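PDB 2OT9: hypothetical protein from Pseudomonas syringae pv. tomato, which is of unknown function but belongs to the YaeQ family, grouped with the PD-(D/E)XK nuclease-like proteins, and binds meso-tartaric acid in the crystal. Local coordinates for residues E23-T28 with F49-Q54; M40-L45 with S103-G108; V84-A89 with R111-K116; E156-V161 with E169-W174. One frame throughout, in Å; residues are numbered along the deposited sequence.

Contact 1 of 4, residues E23-T28 with F49-Q54; sequences ESVKQT and FWYNEQ
Y51 reaches from the loop after helix 37-49 to the side chains of V25 and E23 on strand 21-31. Its CB points toward the strand. CG lies anti to the backbone N (chi1 -179°), and this brings the ring up to both E23 and V25. Ring atom CE2 of Y51 meets CG of E23 at 3.7 Å. The E23 chain bends at chi2, and its carboxylate carbon CD also comes near Y51 CE2. The two side chains cross at about a right angle, with carboxylate and ring planes 59° apart. The other epsilon carbon, Y51 CE1, lies 3.6 Å from V25 CG2. The tip follows: Y51 OH is 3.5 Å from the same methyl, V25 CG2. Just after Y51, N52 OD1 accepts from Q54 N at 2.8 Å, an Asx turn. Y51 also touches L14 on the adjoining strand 6-16. The arrangement is plain surface packing of a helix-to-strand loop against strand 21-31, at one edge of the mixed sheet.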
loop_
_atom_site.group_PDB
_atom_site.type_symbol
_atom_site.label_atom_id
_atom_site.label_comp_id
_atom_site.label_asym_id
_atom_site.label_seq_id
_atom_site.Cartn_x
_atom_site.Cartn_y
_atom_site.Cartn_z
ATOM N N GLU A 23 -16.428 -4.512 5.444
ATOM C CA GLU A 23 -16.852 -4.219 4.064
ATOM C C GLU A 23 -16.526 -5.391 3.148
ATOM O O GLU A 23 -15.544 -6.094 3.370
ATOM C CB GLU A 23 -16.113 -2.998 3.511
ATOM C CG GLU A 23 -16.163 -1.727 4.342
ATOM C CD GLU A 23 -17.455 -0.932 4.178
ATOM O OE1 GLU A 23 -18.450 -1.464 3.622
ATOM O OE2 GLU A 23 -17.470 0.239 4.621
ATOM N N SER A 24 -17.372 -5.598 2.138
ATOM C CA SER A 24 -17.022 -6.372 0.948
ATOM C C SER A 24 -16.920 -5.381 -0.196
ATOM O O SER A 24 -17.870 -4.645 -0.486
ATOM C CB SER A 24 -18.078 -7.425 0.611
ATOM O OG SER A 24 -18.018 -8.503 1.516
ATOM N N VAL A 25 -15.754 -5.358 -0.827
ATOM C CA VAL A 25 -15.421 -4.376 -1.844
ATOM C C VAL A 25 -14.846 -5.089 -3.081
ATOM O O VAL A 25 -14.212 -6.139 -2.973
ATOM C CB VAL A 25 -14.359 -3.359 -1.301
ATOM C CG1 VAL A 25 -13.981 -2.338 -2.362
ATOM C CG2 VAL A 25 -14.896 -2.637 -0.092
ATOM N N LYS A 26 -15.099 -4.506 -4.246
ATOM C CA LYS A 26 -14.496 -4.934 -5.496
ATOM C C LYS A 26 -13.760 -3.747 -6.100
ATOM O O LYS A 26 -14.256 -2.618 -6.071
ATOM C CB LYS A 26 -15.560 -5.439 -6.463
ATOM C CG LYS A 26 -16.209 -6.735 -6.016
ATOM C CD LYS A 26 -16.937 -7.397 -7.150
ATOM C CE LYS A 26 -17.710 -8.607 -6.670
ATOM N NZ LYS A 26 -18.519 -9.175 -7.783
ATOM N N GLN A 27 -12.560 -3.994 -6.606
ATOM C CA GLN A 27 -11.788 -2.977 -7.307
ATOM C C GLN A 27 -11.199 -3.570 -8.563
ATOM O O GLN A 27 -10.776 -4.727 -8.563
ATOM C CB GLN A 27 -10.634 -2.475 -6.433
ATOM C CG GLN A 27 -11.031 -1.473 -5.368
ATOM C CD GLN A 27 -11.433 -0.135 -5.951
ATOM O OE1 GLN A 27 -12.365 0.506 -5.462
ATOM N NE2 GLN A 27 -10.748 0.288 -7.010
ATOM N N THR A 28 -11.180 -2.779 -9.633
ATOM C CA THR A 28 -10.438 -3.129 -10.831
ATOM C C THR A 28 -9.071 -2.446 -10.748
ATOM O O THR A 28 -8.973 -1.273 -10.371
ATOM C CB THR A 28 -11.223 -2.723 -12.101
ATOM O OG1 THR A 28 -12.389 -3.552 -12.214
ATOM C CG2 THR A 28 -10.368 -2.900 -13.355
ATOM N N PHE A 49 -5.440 -1.865 4.365
ATOM C CA PHE A 49 -4.919 -1.318 5.612
ATOM C C PHE A 49 -5.372 0.125 5.863
ATOM O O PHE A 49 -5.522 0.544 7.013
ATOM C CB PHE A 49 -3.393 -1.409 5.606
ATOM C CG PHE A 49 -2.763 -1.196 6.948
ATOM C CD1 PHE A 49 -3.047 -2.053 8.016
ATOM C CD2 PHE A 49 -1.860 -0.156 7.137
ATOM C CE1 PHE A 49 -2.440 -1.867 9.282
ATOM C CE2 PHE A 49 -1.245 0.040 8.397
ATOM C CZ PHE A 49 -1.541 -0.812 9.458
ATOM N N TRP A 50 -5.599 0.872 4.790
ATOM C CA TRP A 50 -6.101 2.238 4.914
ATOM C C TRP A 50 -7.424 2.464 4.213
ATOM O O TRP A 50 -7.724 3.588 3.811
ATOM C CB TRP A 50 -5.050 3.233 4.414
ATOM C CG TRP A 50 -3.903 3.397 5.361
ATOM C CD1 TRP A 50 -3.929 4.001 6.592
ATOM C CD2 TRP A 50 -2.555 2.983 5.142
ATOM N NE1 TRP A 50 -2.687 3.961 7.155
ATOM C CE2 TRP A 50 -1.815 3.364 6.279
ATOM C CE3 TRP A 50 -1.896 2.324 4.087
ATOM C CZ2 TRP A 50 -0.429 3.115 6.399
ATOM C CZ3 TRP A 50 -0.521 2.076 4.197
ATOM C CH2 TRP A 50 0.198 2.473 5.344
ATOM N N TYR A 51 -8.218 1.397 4.093
ATOM C CA TYR A 51 -9.501 1.437 3.403
ATOM C C TYR A 51 -10.394 2.635 3.771
ATOM O O TYR A 51 -10.566 2.951 4.950
ATOM C CB TYR A 51 -10.307 0.138 3.601
ATOM C CG TYR A 51 -11.604 0.241 2.847
ATOM C CD1 TYR A 51 -11.639 0.082 1.452
ATOM C CD2 TYR A 51 -12.787 0.601 3.503
ATOM C CE1 TYR A 51 -12.843 0.239 0.748
ATOM C CE2 TYR A 51 -13.976 0.764 2.806
ATOM C CZ TYR A 51 -13.993 0.586 1.435
ATOM O OH TYR A 51 -15.190 0.755 0.767
ATOM N N ASN A 52 -10.975 3.254 2.733
ATOM C CA ASN A 52 -11.949 4.337 2.838
ATOM C C ASN A 52 -12.737 4.241 1.524
ATOM O O ASN A 52 -12.179 3.816 0.500
ATOM C CB ASN A 52 -11.175 5.669 2.936
ATOM C CG ASN A 52 -12.050 6.848 3.198
ATOM O OD1 ASN A 52 -12.614 7.435 2.269
ATOM N ND2 ASN A 52 -12.162 7.235 4.469
ATOM N N GLU A 53 -14.017 4.599 1.525
ATOM C CA GLU A 53 -14.770 4.632 0.256
ATOM C C GLU A 53 -14.127 5.579 -0.769
ATOM O O GLU A 53 -14.305 5.406 -1.974
ATOM C CB GLU A 53 -16.250 4.992 0.465
ATOM C CG GLU A 53 -16.487 6.202 1.350
ATOM C CD GLU A 53 -17.932 6.714 1.311
ATOM O OE1 GLU A 53 -18.740 6.218 0.489
ATOM O OE2 GLU A 53 -18.251 7.624 2.110
ATOM N N GLN A 54 -13.376 6.564 -0.282
ATOM C CA GLN A 54 -12.746 7.572 -1.144
ATOM C C GLN A 54 -11.320 7.235 -1.552
ATOM O O GLN A 54 -10.695 8.003 -2.301
ATOM C CB GLN A 54 -12.767 8.950 -0.488
ATOM C CG GLN A 54 -14.069 9.717 -0.691
ATOM C CD GLN A 54 -15.184 9.240 0.200
ATOM O OE1 GLN A 54 -16.311 9.023 -0.262
ATOM N NE2 GLN A 54 -14.892 9.082 1.494
#

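Contact 2 of 4, residues M40-L45 with S103-G108; sequences MTVRLL and SLLAYG
Helix-on-sheet packing in the core of this alpha/beta fold brings V42 of helix 37-49 against L105 of strand 101-106 and against Y107. The strand lies inside the mixed sheet, hydrogen-bonded to strands 78-84 and 127-131. V42 carries the contact by splitting its two methyls between the two partners. With chi1 at -177°, CG1 stands anti to the backbone N and CG2 anti to the carbonyl carbon. V42 CG1 meets L105 CB at 3.6 Å and lies equally close, 3.6 Å, to the backbone O of L105. One turn on, L45 joins more loosely, its CB 4.3 Å from L105 CD1. That same methyl, L105 CD1, also reaches back to the backbone O of V42 at 3.8 Å. The helix therefore meets L105 with both side-chain and main-chain atoms. V84 and L137 also touch V42, so strand 78-84 and helix 134-141 help to enclose it. Y107 supplies the far end of the contact. Its CG sits between the backbone N and the carbonyl carbon (chi1 74°), and the ring reaches back to the helix. There V42 CG2 approaches the ring obliquely, 3.6 Å from Y107 CD2.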
loop_
_atom_site.group_PDB
_atom_site.type_symbol
_atom_site.label_atom_id
_atom_site.label_comp_id
_atom_site.label_asym_id
_atom_site.label_seq_id
_atom_site.Cartn_x
_atom_site.Cartn_y
_atom_site.Cartn_z
HETATM N N MSE A 40 2.329 -4.897 -6.853
HETATM C CA MSE A 40 0.871 -4.893 -6.853
HETATM C C MSE A 40 0.296 -5.396 -5.528
HETATM O O MSE A 40 -0.629 -4.795 -4.975
HETATM C CB MSE A 40 0.333 -5.748 -8.002
HETATM C CG MSE A 40 -1.155 -6.044 -7.808
HETATM SE SE MSE A 40 -2.015 -6.460 -9.491
HETATM C CE MSE A 40 -1.741 -4.713 -10.242
ATOM N N THR A 41 0.842 -6.494 -5.017
ATOM C CA THR A 41 0.392 -7.052 -3.746
ATOM C C THR A 41 0.565 -6.076 -2.584
ATOM O O THR A 41 -0.309 -5.973 -1.726
ATOM C CB THR A 41 1.092 -8.393 -3.474
ATOM O OG1 THR A 41 0.739 -9.297 -4.540
ATOM C CG2 THR A 41 0.678 -8.972 -2.123
ATOM N N VAL A 42 1.677 -5.345 -2.566
ATOM C CA VAL A 42 1.858 -4.303 -1.552
ATOM C C VAL A 42 0.775 -3.212 -1.693
ATOM O O VAL A 42 0.222 -2.755 -0.684
ATOM C CB VAL A 42 3.281 -3.697 -1.576
ATOM C CG1 VAL A 42 3.433 -2.675 -0.451
ATOM C CG2 VAL A 42 4.338 -4.815 -1.356
ATOM N N ARG A 43 0.458 -2.811 -2.923
ATOM C CA ARG A 43 -0.657 -1.864 -3.140
ATOM C C ARG A 43 -1.996 -2.397 -2.604
ATOM O O ARG A 43 -2.789 -1.636 -2.038
ATOM C CB ARG A 43 -0.801 -1.518 -4.625
ATOM C CG ARG A 43 0.339 -0.666 -5.154
ATOM C CD ARG A 43 -0.143 0.256 -6.277
ATOM N NE ARG A 43 -0.568 -0.484 -7.463
ATOM C CZ ARG A 43 -1.267 0.041 -8.468
ATOM N NH1 ARG A 43 -1.594 -0.724 -9.515
ATOM N NH2 ARG A 43 -1.641 1.326 -8.432
ATOM N N LEU A 44 -2.254 -3.693 -2.800
ATOM C CA LEU A 44 -3.491 -4.314 -2.278
ATOM C C LEU A 44 -3.532 -4.341 -0.746
ATOM O O LEU A 44 -4.593 -4.112 -0.132
ATOM C CB LEU A 44 -3.675 -5.746 -2.812
ATOM C CG LEU A 44 -3.667 -5.960 -4.325
ATOM C CD1 LEU A 44 -3.925 -7.446 -4.650
ATOM C CD2 LEU A 44 -4.657 -5.073 -5.022
ATOM N N LEU A 45 -2.393 -4.630 -0.121
ATOM C CA LEU A 45 -2.310 -4.581 1.346
ATOM C C LEU A 45 -2.584 -3.159 1.835
ATOM O O LEU A 45 -3.301 -2.971 2.805
ATOM C CB LEU A 45 -0.917 -5.014 1.823
ATOM C CG LEU A 45 -0.607 -6.512 1.769
ATOM C CD1 LEU A 45 0.887 -6.746 2.057
ATOM C CD2 LEU A 45 -1.496 -7.276 2.748
ATOM N N SER A 103 1.823 8.193 3.551
ATOM C CA SER A 103 2.221 6.885 4.045
ATOM C C SER A 103 3.049 6.164 3.011
ATOM O O SER A 103 2.862 6.341 1.819
ATOM C CB SER A 103 1.016 6.010 4.457
ATOM O OG SER A 103 0.312 6.638 5.521
ATOM N N LEU A 104 3.946 5.319 3.484
ATOM C CA LEU A 104 4.697 4.465 2.576
ATOM C C LEU A 104 4.702 3.055 3.132
ATOM O O LEU A 104 5.077 2.845 4.303
ATOM C CB LEU A 104 6.128 4.979 2.423
ATOM C CG LEU A 104 7.144 4.008 1.801
ATOM C CD1 LEU A 104 6.797 3.696 0.318
ATOM C CD2 LEU A 104 8.552 4.577 1.918
ATOM N N LEU A 105 4.295 2.086 2.297
ATOM C CA LEU A 105 4.564 0.683 2.586
ATOM C C LEU A 105 5.794 0.251 1.803
ATOM O O LEU A 105 5.713 -0.023 0.591
ATOM C CB LEU A 105 3.383 -0.234 2.209
ATOM C CG LEU A 105 2.186 -0.329 3.133
ATOM C CD1 LEU A 105 1.292 -1.480 2.698
ATOM C CD2 LEU A 105 2.666 -0.536 4.597
ATOM N N ALA A 106 6.923 0.189 2.495
ATOM C CA ALA A 106 8.192 -0.122 1.878
ATOM C C ALA A 106 8.338 -1.644 1.770
ATOM O O ALA A 106 7.738 -2.373 2.558
ATOM C CB ALA A 106 9.323 0.477 2.715
ATOM N N TYR A 107 9.084 -2.120 0.777
ATOM C CA TYR A 107 9.389 -3.553 0.678
ATOM C C TYR A 107 10.706 -3.729 -0.039
ATOM O O TYR A 107 11.255 -2.763 -0.586
ATOM C CB TYR A 107 8.246 -4.342 -0.001
ATOM C CG TYR A 107 8.156 -4.127 -1.498
ATOM C CD1 TYR A 107 8.770 -5.033 -2.392
ATOM C CD2 TYR A 107 7.450 -3.052 -2.020
ATOM C CE1 TYR A 107 8.704 -4.842 -3.763
ATOM C CE2 TYR A 107 7.380 -2.833 -3.416
ATOM C CZ TYR A 107 8.006 -3.740 -4.272
ATOM O OH TYR A 107 7.958 -3.542 -5.636
ATOM N N GLY A 108 11.213 -4.963 -0.033
ATOM C CA GLY A 108 12.549 -5.246 -0.523
ATOM C C GLY A 108 13.542 -5.085 0.611
ATOM O O GLY A 108 13.160 -4.766 1.748
#

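Contact 3 of 4, residues V84-A89 with R111-K116; sequences VGQPDA and RVWEGK. With SRT (S,R meso-tartaric acid), chain C.
W113 gives its indole N-H to the backbone O of P87, with NE1 and O 2.9 Å apart. The bond is fairly straight, 158° at the hydrogen. The acceptor lies almost in the indole plane, whereas NE1 sits above the plane of the P87 carbonyl. Q86 comes over one face of the indole. Its CB is 3.5 Å from W113 CD1, and its CG makes a CH-pi contact 4.2 Å from the centroid of the five-membered ring. One edge and one face of the ring are thus held by consecutive residues of the same loop. With CG anti to the backbone N (chi1 179°), the indole of W113 extends from the helix to the loop. The Q86 chain runs on past the ring in extended form, and its NE2 bonds to Y107 O. This loop joins strand 78-84 to helix 89-96 and forms part of the tartrate pocket. Q86 N donates to O1 of the bound acid at 2.7 Å, nearly straight. The acid's O3 hydroxyl donates to V84 O, again at 2.7 Å. G85 passes its CA 3.4 Å from O1 of the acid. R39 also bonds the acid. Farther along the loop, D88 is the N-cap of helix 89-96, its OD1 accepting from R91 N.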
loop_
_atom_site.group_PDB
_atom_site.type_symbol
_atom_site.label_atom_id
_atom_site.label_comp_id
_atom_site.label_asym_id
_atom_site.label_seq_id
_atom_site.Cartn_x
_atom_site.Cartn_y
_atom_site.Cartn_z
ATOM N N VAL A 84 4.351 2.929 -2.391
ATOM C CA VAL A 84 4.875 1.601 -2.069
ATOM C C VAL A 84 6.297 1.486 -2.629
ATOM O O VAL A 84 6.639 2.157 -3.606
ATOM C CB VAL A 84 3.962 0.431 -2.573
ATOM C CG1 VAL A 84 2.503 0.606 -2.067
ATOM C CG2 VAL A 84 3.992 0.320 -4.081
ATOM N N GLY A 85 7.115 0.650 -2.014
ATOM C CA GLY A 85 8.467 0.404 -2.534
ATOM C C GLY A 85 9.507 1.274 -1.850
ATOM O O GLY A 85 9.482 1.430 -0.626
ATOM N N GLN A 86 10.397 1.870 -2.642
ATOM C CA GLN A 86 11.545 2.589 -2.102
ATOM C C GLN A 86 11.699 3.981 -2.736
ATOM O O GLN A 86 12.720 4.255 -3.373
ATOM C CB GLN A 86 12.820 1.747 -2.291
ATOM C CG GLN A 86 12.797 0.431 -1.490
ATOM C CD GLN A 86 14.040 -0.417 -1.657
ATOM O OE1 GLN A 86 15.100 0.068 -2.063
ATOM N NE2 GLN A 86 13.914 -1.702 -1.349
ATOM N N PRO A 87 10.697 4.870 -2.556
ATOM C CA PRO A 87 10.858 6.238 -3.085
ATOM C C PRO A 87 11.969 6.956 -2.322
ATOM O O PRO A 87 12.222 6.619 -1.158
ATOM C CB PRO A 87 9.507 6.897 -2.795
ATOM C CG PRO A 87 8.942 6.121 -1.632
ATOM C CD PRO A 87 9.417 4.700 -1.830
ATOM N N ASP A 88 12.646 7.907 -2.958
ATOM C CA ASP A 88 13.710 8.645 -2.271
ATOM C C ASP A 88 13.159 9.771 -1.382
ATOM O O ASP A 88 11.967 10.082 -1.424
ATOM C CB ASP A 88 14.825 9.116 -3.247
ATOM C CG ASP A 88 14.360 10.174 -4.263
ATOM O OD1 ASP A 88 13.430 10.965 -3.977
ATOM O OD2 ASP A 88 14.980 10.240 -5.359
ATOM N N ALA A 89 14.034 10.377 -0.577
ATOM C CA ALA A 89 13.628 11.412 0.362
ATOM C C ALA A 89 13.108 12.666 -0.338
ATOM O O ALA A 89 12.276 13.362 0.212
ATOM C CB ALA A 89 14.799 11.775 1.295
ATOM N N ARG A 111 18.207 -2.043 3.899
ATOM C CA ARG A 111 19.382 -1.569 4.638
ATOM C C ARG A 111 20.037 -0.291 4.076
ATOM O O ARG A 111 20.253 0.686 4.814
ATOM C CB ARG A 111 20.390 -2.708 4.900
ATOM C CG ARG A 111 20.605 -3.000 6.404
ATOM C CD ARG A 111 19.443 -3.765 7.078
ATOM N NE ARG A 111 18.268 -2.935 7.366
ATOM C CZ ARG A 111 17.025 -3.410 7.461
ATOM N NH1 ARG A 111 16.803 -4.706 7.286
ATOM N NH2 ARG A 111 16.003 -2.602 7.731
ATOM N N VAL A 112 20.287 -0.258 2.771
ATOM C CA VAL A 112 20.882 0.922 2.159
ATOM C C VAL A 112 19.868 2.087 2.102
ATOM O O VAL A 112 20.178 3.217 2.472
ATOM C CB VAL A 112 21.472 0.595 0.754
ATOM C CG1 VAL A 112 21.912 1.871 0.035
ATOM C CG2 VAL A 112 22.649 -0.369 0.882
ATOM N N TRP A 113 18.653 1.784 1.666
ATOM C CA TRP A 113 17.568 2.771 1.565
ATOM C C TRP A 113 17.263 3.493 2.889
ATOM O O TRP A 113 17.227 4.729 2.932
ATOM C CB TRP A 113 16.304 2.071 1.040
ATOM C CG TRP A 113 15.121 2.977 0.906
ATOM C CD1 TRP A 113 14.802 3.752 -0.171
ATOM C CD2 TRP A 113 14.110 3.214 1.891
ATOM N NE1 TRP A 113 13.639 4.442 0.074
ATOM C CE2 TRP A 113 13.201 4.140 1.337
ATOM C CE3 TRP A 113 13.885 2.734 3.192
ATOM C CZ2 TRP A 113 12.088 4.600 2.035
ATOM C CZ3 TRP A 113 12.764 3.178 3.884
ATOM C CH2 TRP A 113 11.877 4.102 3.299
ATOM N N GLU A 114 17.047 2.734 3.965
ATOM C CA GLU A 114 16.667 3.341 5.262
ATOM C C GLU A 114 17.746 4.321 5.742
ATOM O O GLU A 114 17.446 5.380 6.286
ATOM C CB GLU A 114 16.378 2.261 6.307
ATOM C CG GLU A 114 17.625 1.532 6.807
ATOM C CD GLU A 114 17.341 0.216 7.505
ATOM O OE1 GLU A 114 16.150 -0.167 7.684
ATOM O OE2 GLU A 114 18.337 -0.440 7.874
ATOM N N GLY A 115 19.002 3.968 5.496
ATOM C CA GLY A 115 20.138 4.764 5.913
ATOM C C GLY A 115 20.195 6.114 5.241
ATOM O O GLY A 115 20.626 7.091 5.857
ATOM N N LYS A 116 19.782 6.167 3.976
ATOM C CA LYS A 116 19.698 7.420 3.230
ATOM C C LYS A 116 18.428 8.223 3.532
ATOM O O LYS A 116 18.487 9.429 3.722
ATOM C CB LYS A 116 19.801 7.166 1.711
ATOM C CG LYS A 116 21.229 6.875 1.242
ATOM C CD LYS A 116 21.347 6.904 -0.261
ATOM C CE LYS A 116 22.583 6.141 -0.736
ATOM N NZ LYS A 116 23.803 6.409 0.091
HETATM O O1 SRT C . 9.853 1.803 -5.274
HETATM O O11 SRT C . 11.061 3.186 -6.452
HETATM C C1 SRT C . 9.971 2.655 -6.167
HETATM C C2 SRT C . 8.704 3.039 -6.885
HETATM O O2 SRT C . 8.752 2.992 -8.320
HETATM C C3 SRT C . 8.322 4.408 -6.375
HETATM O O3 SRT C . 7.685 4.132 -5.124
HETATM C C4 SRT C . 7.418 5.152 -7.338
HETATM O O4 SRT C . 6.465 4.576 -7.928
HETATM O O41 SRT C . 7.667 6.363 -7.518
#

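Contact 4 of 4, residues E156-V161 with E169-W174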
loop_
_atom_site.group_PDB
_atom_site.type_symbol
_atom_site.label_atom_id
_atom_site.label_comp_id
_atom_site.label_asym_id
_atom_site.label_seq_id
_atom_site.Cartn_x
_atom_site.Cartn_y
_atom_site.Cartn_z
ATOM N N GLU A 156 -5.166 -5.804 16.331
ATOM C CA GLU A 156 -3.992 -5.326 17.068
ATOM C C GLU A 156 -2.818 -4.967 16.140
ATOM O O GLU A 156 -1.652 -5.279 16.432
ATOM C CB GLU A 156 -3.588 -6.349 18.146
ATOM C CG GLU A 156 -4.726 -6.655 19.133
ATOM C CD GLU A 156 -4.326 -7.556 20.298
ATOM O OE1 GLU A 156 -3.144 -7.958 20.384
ATOM O OE2 GLU A 156 -5.207 -7.856 21.142
ATOM N N GLY A 157 -3.131 -4.331 15.011
ATOM C CA GLY A 157 -2.104 -3.881 14.074
ATOM C C GLY A 157 -1.582 -4.944 13.115
ATOM O O GLY A 157 -0.828 -4.618 12.184
ATOM N N THR A 158 -1.970 -6.205 13.331
ATOM C CA THR A 158 -1.535 -7.301 12.457
ATOM C C THR A 158 -2.577 -7.562 11.396
ATOM O O THR A 158 -3.770 -7.548 11.680
ATOM C CB THR A 158 -1.272 -8.604 13.229
ATOM O OG1 THR A 158 -0.335 -8.349 14.275
ATOM C CG2 THR A 158 -0.710 -9.704 12.306
ATOM N N VAL A 159 -2.104 -7.779 10.172
ATOM C CA VAL A 159 -2.959 -8.054 9.037
ATOM C C VAL A 159 -2.915 -9.563 8.763
ATOM O O VAL A 159 -1.836 -10.146 8.586
ATOM C CB VAL A 159 -2.526 -7.204 7.806
ATOM C CG1 VAL A 159 -3.460 -7.411 6.610
ATOM C CG2 VAL A 159 -2.482 -5.720 8.170
ATOM N N PHE A 160 -4.079 -10.202 8.766
ATOM C CA PHE A 160 -4.170 -11.603 8.427
ATOM C C PHE A 160 -4.912 -11.708 7.110
ATOM O O PHE A 160 -6.097 -11.362 7.025
ATOM C CB PHE A 160 -4.933 -12.391 9.507
ATOM C CG PHE A 160 -4.308 -12.304 10.871
ATOM C CD1 PHE A 160 -3.329 -13.210 11.255
ATOM C CD2 PHE A 160 -4.697 -11.310 11.763
ATOM C CE1 PHE A 160 -2.745 -13.137 12.533
ATOM C CE2 PHE A 160 -4.122 -11.225 13.034
ATOM C CZ PHE A 160 -3.143 -12.146 13.416
ATOM N N VAL A 161 -4.215 -12.197 6.089
ATOM C CA VAL A 161 -4.819 -12.339 4.774
ATOM C C VAL A 161 -5.078 -13.815 4.490
ATOM O O VAL A 161 -4.146 -14.628 4.508
ATOM C CB VAL A 161 -3.899 -11.758 3.670
ATOM C CG1 VAL A 161 -4.544 -11.922 2.278
ATOM C CG2 VAL A 161 -3.535 -10.307 3.958
ATOM N N GLU A 169 0.017 -14.309 7.921
ATOM C CA GLU A 169 0.126 -13.229 8.892
ATOM C C GLU A 169 1.126 -12.182 8.407
ATOM O O GLU A 169 2.302 -12.479 8.205
ATOM C CB GLU A 169 0.532 -13.771 10.280
ATOM C CG GLU A 169 0.843 -12.663 11.295
ATOM C CD GLU A 169 0.878 -13.128 12.758
ATOM O OE1 GLU A 169 0.640 -14.321 13.042
ATOM O OE2 GLU A 169 1.149 -12.277 13.631
ATOM N N VAL A 170 0.639 -10.962 8.216
ATOM C CA VAL A 170 1.474 -9.847 7.783
ATOM C C VAL A 170 1.731 -8.929 8.963
ATOM O O VAL A 170 0.834 -8.225 9.417
ATOM C CB VAL A 170 0.807 -9.054 6.628
ATOM C CG1 VAL A 170 1.690 -7.875 6.206
ATOM C CG2 VAL A 170 0.507 -9.990 5.447
ATOM N N GLN A 171 2.965 -8.940 9.448
ATOM C CA GLN A 171 3.357 -8.096 10.561
ATOM C C GLN A 171 4.225 -6.945 10.052
ATOM O O GLN A 171 5.368 -7.149 9.646
ATOM C CB GLN A 171 4.087 -8.922 11.631
ATOM C CG GLN A 171 4.327 -8.148 12.920
ATOM C CD GLN A 171 3.036 -7.573 13.500
ATOM O OE1 GLN A 171 2.113 -8.312 13.827
ATOM N NE2 GLN A 171 2.971 -6.247 13.616
ATOM N N LEU A 172 3.665 -5.741 10.042
ATOM C CA LEU A 172 4.376 -4.605 9.468
ATOM C C LEU A 172 5.419 -4.137 10.457
ATOM O O LEU A 172 5.175 -4.132 11.656
ATOM C CB LEU A 172 3.405 -3.471 9.158
ATOM C CG LEU A 172 2.268 -3.794 8.192
ATOM C CD1 LEU A 172 1.330 -2.599 8.151
ATOM C CD2 LEU A 172 2.779 -4.173 6.763
ATOM N N GLN A 173 6.594 -3.780 9.955
ATOM C CA GLN A 173 7.613 -3.155 10.796
ATOM C C GLN A 173 7.513 -1.649 10.623
ATOM O O GLN A 173 7.778 -1.147 9.540
ATOM C CB GLN A 173 9.020 -3.626 10.413
ATOM C CG GLN A 173 10.127 -2.944 11.272
ATOM C CD GLN A 173 11.548 -3.313 10.854
ATOM O OE1 GLN A 173 11.927 -3.179 9.691
ATOM N NE2 GLN A 173 12.344 -3.759 11.814
ATOM N N TRP A 174 7.154 -0.931 11.678
ATOM C CA TRP A 174 7.061 0.537 11.606
ATOM C C TRP A 174 8.431 1.198 11.706
ATOM O O TRP A 174 9.142 1.006 12.699
ATOM C CB TRP A 174 6.077 1.076 12.672
ATOM C CG TRP A 174 4.690 0.757 12.256
ATOM C CD1 TRP A 174 3.959 -0.349 12.608
ATOM C CD2 TRP A 174 3.886 1.496 11.334
ATOM N NE1 TRP A 174 2.735 -0.326 11.968
ATOM C CE2 TRP A 174 2.667 0.796 11.184
ATOM C CE3 TRP A 174 4.069 2.703 10.628
ATOM C CZ2 TRP A 174 1.636 1.257 10.362
ATOM C CZ3 TRP A 174 3.050 3.147 9.792
ATOM C CH2 TRP A 174 1.846 2.432 9.675
HETATM O O HOH W 1 0.642 -2.324 12.502
HETATM O O HOH W 2 0.894 -5.674 10.492
#
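T158, F160, E169 and Q171 meet along one side of an antiparallel hairpin. F160 and E169 form a non-hydrogen-bonded pair and lie side by side, pointing the same way. The ring and carboxylate planes are 54° apart, and F160 CE1 is 3.6 Å from E169 OE1. T158 sends its two branches to different partners. Its CG2, anti to the backbone N, lies over one face of the F160 ring, toward the rim, and 3.5 Å from E169 CG. Its OG1 donates to Q171 OE1 in a very short bond of 2.5 Å. Q171 bends at chi2 to bring its amide there, and the two side chains cross at about a right angle. On the other side, V159 CB and V170 CB lie 4.0 Å apart. Their backbones exchange two hydrogen bonds: V159 N to V170 O, 3.1 Å, and V170 N to V159 O, 2.6 Å. Beyond this pair a water bridges G157 O, V170 O and L172 N. A second water links G157 O to W174 NE1. The valine side faces the helices: V159 touches F49 of helix 37-49, and V170 touches V136 and L140 of helix 134-141. Strands 147-155 and 127-131 flank the hairpin in the sheet.

In the fold
From the N terminus, strand 21-31 leads into helix 37-49. Contact 1 closes this first loop just after the helix, bringing 49-54 back to 23-28. Contact 2 starts within that loop, at 40-45, and ends at 103-108, so contacts 1 and 2 cross. Contact 3 opens at 84-89, before contact 2 closes, and ends at 111-116; these two cross as well. They join directly where G85 N meets L105 O. Contact 4 comes last, in series with the others, and closes a short hairpin. F49 packs on V159, L172 and W174, tying contact 1 to contact 4, while L45 on V161 ties in contact 2. Helix 37-49 thus packs against strands 101-106, 158-163 and 166-174.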